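Local coordinates for integron cassette protein (Vibrio cholerae, PDB 3G1J) that is of unknown function but is encoded by a mobile integron gene cassette and belongs to a family grouped with the SH3-like small barrels, at residues Q8-V22 with Y34-N46. Numbering follows the deposited sequence.
Sequences QSEYGVLKAGQCYKV and YERGDVMRFLGSN
The ring of F42 lies between L14 CB, over the centre of one face and 3.6 Å from the ring centroid in a CH-pi contact, and the backbone N of G44, two residues on in its own strand, over the other. The carbonyl carbon of K15 lies in the ring plane at the edge, 3.4 Å from F42 CD2. With CG anti to the backbone N (chi1 -171°), the ring comes against L14 and the backbone of K15 and A16, beside the hairpin of strands 10-11 and 14-15; a flat group suits a place covered so closely on both faces. L14 serves two rings, since its CD2 lies over one face of Y20, whose CE1 touches F42 CB at 3.9 Å. The Y20 hydroxyl accepts the N-H of K15 and makes a weak bond to V13 O, tying the hairpin to strand 19-22.

Backbone bonds run from V22 with G37 and D38 to G17 with F42. Y20 and M40, a selenomethionine, form a hydrogen-bonded antiparallel pair, flanked by the non-hydrogen-bonded pairs C19-R41 and K21-V39. Type II turns 15-18 and 35-38 hold G17 and G37 at positive phi, which glycine adopts readily; G17 N bonds F42 O almost straight (N-H...O 172°). Beta-branched V22 sets CG1 by E35 O and R36 CA, and CG2 alongside D38 CB (3.9 Å).

Beyond F42, L43 and G44 both face F57 in a classic beta bulge, after which bonding resumes between S45 and Q8. Antiparallel strands with a preceding hairpin packed on them are consistent with the small, strongly bent sheet of an SH3-like fold.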
ATOM      1  N   GLN A   8       3.878   6.136   9.356  1.00 24.36           N
ATOM      2  CA  GLN A   8       2.639   6.860   9.543  1.00 24.10           C
ATOM      3  C   GLN A   8       1.498   5.854   9.689  1.00 23.91           C
ATOM      4  O   GLN A   8       1.395   4.910   8.910  1.00 28.52           O
ATOM      5  CB  GLN A   8       2.433   7.761   8.332  1.00 28.93           C
ATOM      6  CG  GLN A   8       1.202   8.608   8.349  1.00 30.15           C
ATOM      7  CD  GLN A   8       1.231   9.598   7.212  1.00 32.93           C
ATOM      8  OE1 GLN A   8       2.133  10.433   7.128  1.00 28.29           O
ATOM      9  NE2 GLN A   8       0.262   9.494   6.311  1.00 29.96           N
ATOM     10  N   SER A   9       0.649   6.041  10.696  1.00 20.64           N
ATOM     11  CA  SER A   9      -0.366   5.039  11.017  1.00 23.99           C
ATOM     12  C   SER A   9      -1.587   5.040  10.094  1.00 26.08           C
ATOM     13  O   SER A   9      -2.330   4.061  10.048  1.00 31.60           O
ATOM     14  CB  SER A   9      -0.818   5.181  12.475  1.00 28.30           C
ATOM     15  OG  SER A   9      -1.423   6.441  12.691  1.00 30.59           O
ATOM     16  N   GLU A  10      -1.810   6.140   9.380  1.00 23.55           N
ATOM     17  CA  GLU A  10      -2.920   6.226   8.438  1.00 25.89           C
ATOM     18  C   GLU A  10      -2.486   6.844   7.127  1.00 26.83           C
ATOM     19  O   GLU A  10      -1.703   7.791   7.102  1.00 26.32           O
ATOM     20  CB  GLU A  10      -4.055   7.074   9.016  1.00 26.86           C
ATOM     21  CG  GLU A  10      -4.514   6.619  10.388  1.00 37.68           C
ATOM     22  CD  GLU A  10      -5.829   7.251  10.806  1.00 50.43           C
ATOM     23  OE1 GLU A  10      -6.378   8.059  10.023  1.00 45.65           O
ATOM     24  OE2 GLU A  10      -6.312   6.934  11.919  1.00 54.77           O
ATOM     25  N   TYR A  11      -3.018   6.317   6.034  1.00 25.18           N
ATOM     26  CA  TYR A  11      -2.814   6.922   4.735  1.00 21.05           C
ATOM     27  C   TYR A  11      -4.107   6.768   3.948  1.00 23.04           C
ATOM     28  O   TYR A  11      -4.432   5.674   3.469  1.00 23.05           O
ATOM     29  CB  TYR A  11      -1.641   6.278   3.984  1.00 23.83           C
ATOM     30  CG  TYR A  11      -1.288   7.033   2.727  1.00 22.93           C
ATOM     31  CD1 TYR A  11      -0.314   8.018   2.736  1.00 22.03           C
ATOM     32  CD2 TYR A  11      -1.956   6.782   1.532  1.00 23.19           C
ATOM     33  CE1 TYR A  11      -0.007   8.723   1.601  1.00 24.11           C
ATOM     34  CE2 TYR A  11      -1.652   7.480   0.393  1.00 26.58           C
ATOM     35  CZ  TYR A  11      -0.686   8.447   0.429  1.00 27.41           C
ATOM     36  OH  TYR A  11      -0.394   9.130  -0.722  1.00 33.35           O
ATOM     37  N   GLY A  12      -4.851   7.866   3.841  1.00 26.18           N
ATOM     38  CA  GLY A  12      -6.168   7.822   3.237  1.00 27.79           C
ATOM     39  C   GLY A  12      -7.006   6.777   3.940  1.00 29.17           C
ATOM     40  O   GLY A  12      -7.083   6.767   5.171  1.00 31.67           O
ATOM     41  N   VAL A  13      -7.612   5.889   3.159  1.00 22.09           N
ATOM     42  CA  VAL A  13      -8.489   4.847   3.676  1.00 27.14           C
ATOM     43  C   VAL A  13      -7.759   3.771   4.473  1.00 25.50           C
ATOM     44  O   VAL A  13      -8.380   3.039   5.229  1.00 25.58           O
ATOM     45  CB  VAL A  13      -9.306   4.170   2.545  1.00 28.72           C
ATOM     46  CG1 VAL A  13      -8.434   3.209   1.736  1.00 28.00           C
ATOM     47  CG2 VAL A  13     -10.502   3.441   3.119  1.00 34.93           C
ATOM     48  N   LEU A  14      -6.436   3.701   4.330  1.00 22.73           N
ATOM     49  CA  LEU A  14      -5.655   2.676   5.009  1.00 22.00           C
ATOM     50  C   LEU A  14      -5.322   3.079   6.448  1.00 21.14           C
ATOM     51  O   LEU A  14      -4.713   4.112   6.686  1.00 23.95           O
ATOM     52  CB  LEU A  14      -4.355   2.378   4.234  1.00 21.52           C
ATOM     53  CG  LEU A  14      -4.551   1.861   2.801  1.00 27.13           C
ATOM     54  CD1 LEU A  14      -3.200   1.751   2.086  1.00 22.03           C
ATOM     55  CD2 LEU A  14      -5.293   0.526   2.770  1.00 27.03           C
ATOM     56  N   LYS A  15      -5.745   2.249   7.392  1.00 21.91           N
ATOM     57  CA  LYS A  15      -5.512   2.478   8.812  1.00 24.11           C
ATOM     58  C   LYS A  15      -4.750   1.288   9.400  1.00 19.80           C
ATOM     59  O   LYS A  15      -5.154   0.139   9.234  1.00 22.83           O
ATOM     60  CB  LYS A  15      -6.860   2.621   9.530  1.00 27.08           C
ATOM     61  CG  LYS A  15      -6.763   3.126  10.961  1.00 47.86           C
ATOM     62  CD  LYS A  15      -8.108   3.011  11.677  1.00 63.22           C
ATOM     63  CE  LYS A  15      -8.146   3.840  12.957  1.00 69.76           C
ATOM     64  NZ  LYS A  15      -8.387   5.286  12.675  1.00 73.73           N
ATOM     65  N   ALA A  16      -3.652   1.556  10.098  1.00 22.83           N
ATOM     66  CA  ALA A  16      -2.835   0.481  10.655  1.00 22.54           C
ATOM     67  C   ALA A  16      -3.627  -0.457  11.562  1.00 23.96           C
ATOM     68  O   ALA A  16      -4.388  -0.014  12.432  1.00 26.19           O
ATOM     69  CB  ALA A  16      -1.638   1.053  11.389  1.00 26.19           C
ATOM     70  N   GLY A  17      -3.444  -1.756  11.357  1.00 25.54           N
ATOM     71  CA  GLY A  17      -4.129  -2.758  12.149  1.00 24.98           C
ATOM     72  C   GLY A  17      -5.411  -3.277  11.526  1.00 29.70           C
ATOM     73  O   GLY A  17      -5.948  -4.298  11.959  1.00 31.41           O
ATOM     74  N   GLN A  18      -5.906  -2.571  10.516  1.00 29.22           N
ATOM     75  CA  GLN A  18      -7.111  -2.987   9.810  1.00 24.19           C
ATOM     76  C   GLN A  18      -6.776  -3.877   8.623  1.00 26.28           C
ATOM     77  O   GLN A  18      -5.704  -3.759   8.023  1.00 28.61           O
ATOM     78  CB  GLN A  18      -7.899  -1.767   9.330  1.00 29.72           C
ATOM     79  CG  GLN A  18      -8.451  -0.907  10.450  1.00 41.76           C
ATOM     80  CD  GLN A  18      -9.613  -1.562  11.177  1.00 57.36           C
ATOM     81  OE1 GLN A  18     -10.528  -2.106  10.553  1.00 58.97           O
ATOM     82  NE2 GLN A  18      -9.584  -1.506  12.505  1.00 61.12           N
ATOM     83  N   CYS A  19      -7.705  -4.755   8.273  1.00 22.82           N
ATOM     84  CA  CYS A  19      -7.501  -5.659   7.144  1.00 27.68           C
ATOM     85  C   CYS A  19      -8.230  -5.177   5.907  1.00 26.03           C
ATOM     86  O   CYS A  19      -9.312  -4.603   6.008  1.00 26.29           O
ATOM     87  CB  CYS A  19      -7.965  -7.066   7.484  1.00 30.22           C
ATOM     88  SG  CYS A  19      -6.841  -7.964   8.569  1.00 37.89           S
ATOM     89  N   TYR A  20      -7.633  -5.431   4.742  1.00 24.76           N
ATOM     90  CA  TYR A  20      -8.174  -4.970   3.459  1.00 22.86           C
ATOM     91  C   TYR A  20      -8.183  -6.077   2.407  1.00 27.93           C
ATOM     92  O   TYR A  20      -7.253  -6.864   2.319  1.00 27.36           O
ATOM     93  CB  TYR A  20      -7.376  -3.757   2.937  1.00 20.46           C
ATOM     94  CG  TYR A  20      -7.486  -2.581   3.867  1.00 20.97           C
ATOM     95  CD1 TYR A  20      -6.678  -2.499   5.000  1.00 21.74           C
ATOM     96  CD2 TYR A  20      -8.446  -1.592   3.665  1.00 22.41           C
ATOM     97  CE1 TYR A  20      -6.804  -1.453   5.892  1.00 20.84           C
ATOM     98  CE2 TYR A  20      -8.577  -0.541   4.541  1.00 20.98           C
ATOM     99  CZ  TYR A  20      -7.759  -0.478   5.661  1.00 23.85           C
ATOM    100  OH  TYR A  20      -7.883   0.562   6.549  1.00 24.49           O
ATOM    101  N   LYS A  21      -9.250  -6.118   1.610  1.00 21.05           N
ATOM    102  CA  LYS A  21      -9.318  -6.955   0.432  1.00 22.36           C
ATOM    103  C   LYS A  21      -8.867  -6.146  -0.773  1.00 21.87           C
ATOM    104  O   LYS A  21      -9.276  -4.990  -0.942  1.00 24.73           O
ATOM    105  CB  LYS A  21     -10.774  -7.384   0.212  1.00 24.49           C
ATOM    106  CG  LYS A  21     -10.990  -8.371  -0.934  1.00 33.40           C
ATOM    107  CD  LYS A  21     -12.481  -8.583  -1.197  1.00 33.92           C
ATOM    108  CE  LYS A  21     -12.708  -9.272  -2.536  1.00 35.96           C
ATOM    109  NZ  LYS A  21     -14.146  -9.571  -2.805  1.00 33.40           N
ATOM    110  N   VAL A  22      -8.040  -6.737  -1.625  1.00 19.65           N
ATOM    111  CA  VAL A  22      -7.716  -6.082  -2.885  1.00 24.31           C
ATOM    112  C   VAL A  22      -8.932  -6.184  -3.805  1.00 22.94           C
ATOM    113  O   VAL A  22      -9.387  -7.289  -4.095  1.00 25.71           O
ATOM    114  CB  VAL A  22      -6.483  -6.721  -3.533  1.00 20.01           C
ATOM    115  CG1 VAL A  22      -6.246  -6.152  -4.927  1.00 24.81           C
ATOM    116  CG2 VAL A  22      -5.253  -6.489  -2.618  1.00 19.44           C
ATOM    117  N   TYR A  34      -0.503  -7.430  -7.328  1.00 26.11           N
ATOM    118  CA  TYR A  34      -1.339  -7.849  -6.203  1.00 21.17           C
ATOM    119  C   TYR A  34      -2.701  -8.189  -6.777  1.00 30.21           C
ATOM    120  O   TYR A  34      -3.261  -7.424  -7.548  1.00 26.81           O
ATOM    121  CB  TYR A  34      -1.420  -6.763  -5.125  1.00 22.26           C
ATOM    122  CG  TYR A  34      -0.033  -6.342  -4.693  1.00 27.42           C
ATOM    123  CD1 TYR A  34       0.579  -6.908  -3.582  1.00 33.66           C
ATOM    124  CD2 TYR A  34       0.688  -5.426  -5.448  1.00 24.15           C
ATOM    125  CE1 TYR A  34       1.869  -6.547  -3.218  1.00 27.28           C
ATOM    126  CE2 TYR A  34       1.965  -5.061  -5.095  1.00 31.68           C
ATOM    127  CZ  TYR A  34       2.547  -5.620  -3.986  1.00 27.77           C
ATOM    128  OH  TYR A  34       3.825  -5.234  -3.648  1.00 37.63           O
ATOM    129  N   GLU A  35      -3.198  -9.364  -6.425  1.00 27.82           N
ATOM    130  CA  GLU A  35      -4.339  -9.955  -7.102  1.00 26.22           C
ATOM    131  C   GLU A  35      -5.651  -9.666  -6.386  1.00 24.96           C
ATOM    132  O   GLU A  35      -5.748  -9.785  -5.167  1.00 29.70           O
ATOM    133  CB  GLU A  35      -4.131 -11.470  -7.226  1.00 39.83           C
ATOM    134  CG  GLU A  35      -5.202 -12.197  -8.028  1.00 62.95           C
ATOM    135  CD  GLU A  35      -5.042 -13.712  -7.982  1.00 83.32           C
ATOM    136  OE1 GLU A  35      -4.071 -14.194  -7.354  1.00 87.29           O
ATOM    137  OE2 GLU A  35      -5.888 -14.421  -8.572  1.00 90.60           O
ATOM    138  N   ARG A  36      -6.669  -9.287  -7.156  1.00 23.22           N
ATOM    139  CA  ARG A  36      -8.004  -9.132  -6.599  1.00 20.35           C
ATOM    140  C   ARG A  36      -8.362 -10.330  -5.723  1.00 27.42           C
ATOM    141  O   ARG A  36      -8.138 -11.488  -6.105  1.00 27.38           O
ATOM    142  CB  ARG A  36      -9.043  -8.972  -7.720  1.00 23.75           C
ATOM    143  CG  ARG A  36     -10.469  -8.825  -7.196  1.00 22.37           C
ATOM    144  CD  ARG A  36     -11.443  -8.287  -8.252  1.00 26.31           C
ATOM    145  NE  ARG A  36     -11.713  -9.241  -9.328  1.00 28.46           N
ATOM    146  CZ  ARG A  36     -12.550  -9.002 -10.335  1.00 25.43           C
ATOM    147  NH1 ARG A  36     -13.199  -7.843 -10.383  1.00 21.18           N
ATOM    148  NH2 ARG A  36     -12.745  -9.917 -11.286  1.00 19.60           N
ATOM    149  N   GLY A  37      -8.921 -10.055  -4.551  1.00 24.73           N
ATOM    150  CA  GLY A  37      -9.279 -11.111  -3.619  1.00 22.92           C
ATOM    151  C   GLY A  37      -8.265 -11.314  -2.501  1.00 27.24           C
ATOM    152  O   GLY A  37      -8.583 -11.878  -1.451  1.00 33.20           O
ATOM    153  N   ASP A  38      -7.035 -10.875  -2.736  1.00 23.76           N
ATOM    154  CA  ASP A  38      -6.002 -10.904  -1.704  1.00 25.01           C
ATOM    155  C   ASP A  38      -6.445 -10.110  -0.489  1.00 27.86           C
ATOM    156  O   ASP A  38      -7.077  -9.069  -0.627  1.00 30.88           O
ATOM    157  CB  ASP A  38      -4.711 -10.296  -2.241  1.00 26.58           C
ATOM    158  CG  ASP A  38      -3.756 -11.332  -2.752  1.00 46.17           C
ATOM    159  OD1 ASP A  38      -4.224 -12.427  -3.136  1.00 53.40           O
ATOM    160  OD2 ASP A  38      -2.539 -11.047  -2.762  1.00 55.19           O
ATOM    161  N   VAL A  39      -6.093 -10.591   0.701  1.00 28.84           N
ATOM    162  CA  VAL A  39      -6.387  -9.870   1.934  1.00 27.22           C
ATOM    163  C   VAL A  39      -5.112  -9.645   2.745  1.00 22.29           C
ATOM    164  O   VAL A  39      -4.331 -10.568   2.947  1.00 28.55           O
ATOM    165  CB  VAL A  39      -7.404 -10.622   2.791  1.00 31.17           C
ATOM    166  CG1 VAL A  39      -7.624  -9.895   4.107  1.00 30.07           C
ATOM    167  CG2 VAL A  39      -8.723 -10.786   2.030  1.00 32.71           C
HETATM  168  N   MSE A  40      -4.898  -8.405   3.177  1.00 20.49           N
HETATM  169  CA  MSE A  40      -3.671  -8.017   3.880  1.00 21.77           C
HETATM  170  C   MSE A  40      -3.999  -7.054   5.009  1.00 25.34           C
HETATM  171  O   MSE A  40      -4.928  -6.255   4.892  1.00 27.57           O
HETATM  172  CB  MSE A  40      -2.711  -7.299   2.919  1.00 27.29           C
HETATM  173  CG  MSE A  40      -2.482  -8.006   1.606  1.00 41.22           C
HETATM  174 SE   MSE A  40      -0.936  -7.335   0.635  0.66 19.41          SE
HETATM  175  CE  MSE A  40      -1.608  -5.503   0.085  1.00 17.84           C
ATOM    176  N   ARG A  41      -3.217  -7.088   6.088  1.00 26.21           N
ATOM    177  CA  ARG A  41      -3.391  -6.116   7.170  1.00 20.26           C
ATOM    178  C   ARG A  41      -2.445  -4.915   7.004  1.00 20.82           C
ATOM    179  O   ARG A  41      -1.236  -5.095   6.836  1.00 24.40           O
ATOM    180  CB  ARG A  41      -3.181  -6.779   8.538  1.00 26.19           C
ATOM    181  CG  ARG A  41      -3.237  -5.808   9.717  1.00 28.30           C
ATOM    182  CD  ARG A  41      -3.394  -6.531  11.052  1.00 27.05           C
ATOM    183  NE  ARG A  41      -2.469  -7.649  11.163  1.00 43.97           N
ATOM    184  CZ  ARG A  41      -1.201  -7.532  11.544  1.00 52.81           C
ATOM    185  NH1 ARG A  41      -0.707  -6.342  11.853  1.00 58.59           N
ATOM    186  NH2 ARG A  41      -0.427  -8.607  11.615  1.00 55.09           N
ATOM    187  N   PHE A  42      -2.984  -3.701   7.048  1.00 21.80           N
ATOM    188  CA  PHE A  42      -2.140  -2.509   6.908  1.00 19.53           C
ATOM    189  C   PHE A  42      -1.257  -2.297   8.141  1.00 22.14           C
ATOM    190  O   PHE A  42      -1.730  -2.348   9.276  1.00 23.91           O
ATOM    191  CB  PHE A  42      -2.983  -1.254   6.642  1.00 21.13           C
ATOM    192  CG  PHE A  42      -2.177  -0.029   6.283  1.00 18.26           C
ATOM    193  CD1 PHE A  42      -1.281  -0.057   5.218  1.00 21.94           C
ATOM    194  CD2 PHE A  42      -2.336   1.165   6.983  1.00 19.28           C
ATOM    195  CE1 PHE A  42      -0.557   1.082   4.866  1.00 20.70           C
ATOM    196  CE2 PHE A  42      -1.610   2.295   6.648  1.00 21.21           C
ATOM    197  CZ  PHE A  42      -0.719   2.260   5.580  1.00 19.49           C
ATOM    198  N   LEU A  43       0.024  -2.045   7.909  1.00 22.25           N
ATOM    199  CA  LEU A  43       0.969  -1.785   8.991  1.00 19.43           C
ATOM    200  C   LEU A  43       1.322  -0.300   9.118  1.00 18.88           C
ATOM    201  O   LEU A  43       1.638   0.180  10.207  1.00 25.73           O
ATOM    202  CB  LEU A  43       2.251  -2.585   8.760  1.00 21.29           C
ATOM    203  CG  LEU A  43       2.097  -4.089   8.552  1.00 23.42           C
ATOM    204  CD1 LEU A  43       3.479  -4.682   8.372  1.00 20.25           C
ATOM    205  CD2 LEU A  43       1.358  -4.745   9.723  1.00 22.52           C
ATOM    206  N   GLY A  44       1.309   0.417   7.999  1.00 18.26           N
ATOM    207  CA  GLY A  44       1.632   1.838   7.999  1.00 18.95           C
ATOM    208  C   GLY A  44       2.339   2.246   6.719  1.00 21.14           C
ATOM    209  O   GLY A  44       2.674   1.389   5.908  1.00 19.75           O
ATOM    210  N   SER A  45       2.592   3.541   6.551  1.00 19.55           N
ATOM    211  CA  SER A  45       3.180   4.041   5.324  1.00 19.29           C
ATOM    212  C   SER A  45       4.362   4.975   5.582  1.00 26.46           C
ATOM    213  O   SER A  45       4.537   5.511   6.681  1.00 24.61           O
ATOM    214  CB  SER A  45       2.123   4.810   4.537  1.00 21.30           C
ATOM    215  OG  SER A  45       1.759   6.001   5.227  1.00 24.33           O
ATOM    216  N   ASN A  46       5.163   5.180   4.546  1.00 22.94           N
ATOM    217  CA  ASN A  46       6.186   6.207   4.570  1.00 25.80           C
ATOM    218  C   ASN A  46       6.294   6.866   3.206  1.00 25.32           C
ATOM    219  O   ASN A  46       6.226   6.185   2.185  1.00 24.24           O
ATOM    220  CB  ASN A  46       7.535   5.624   4.978  1.00 31.43           C
ATOM    221  CG  ASN A  46       8.595   6.688   5.116  1.00 38.27           C
ATOM    222  OD1 ASN A  46       8.401   7.684   5.810  1.00 38.14           O
ATOM    223  ND2 ASN A  46       9.717   6.494   4.440  1.00 41.28           N
TER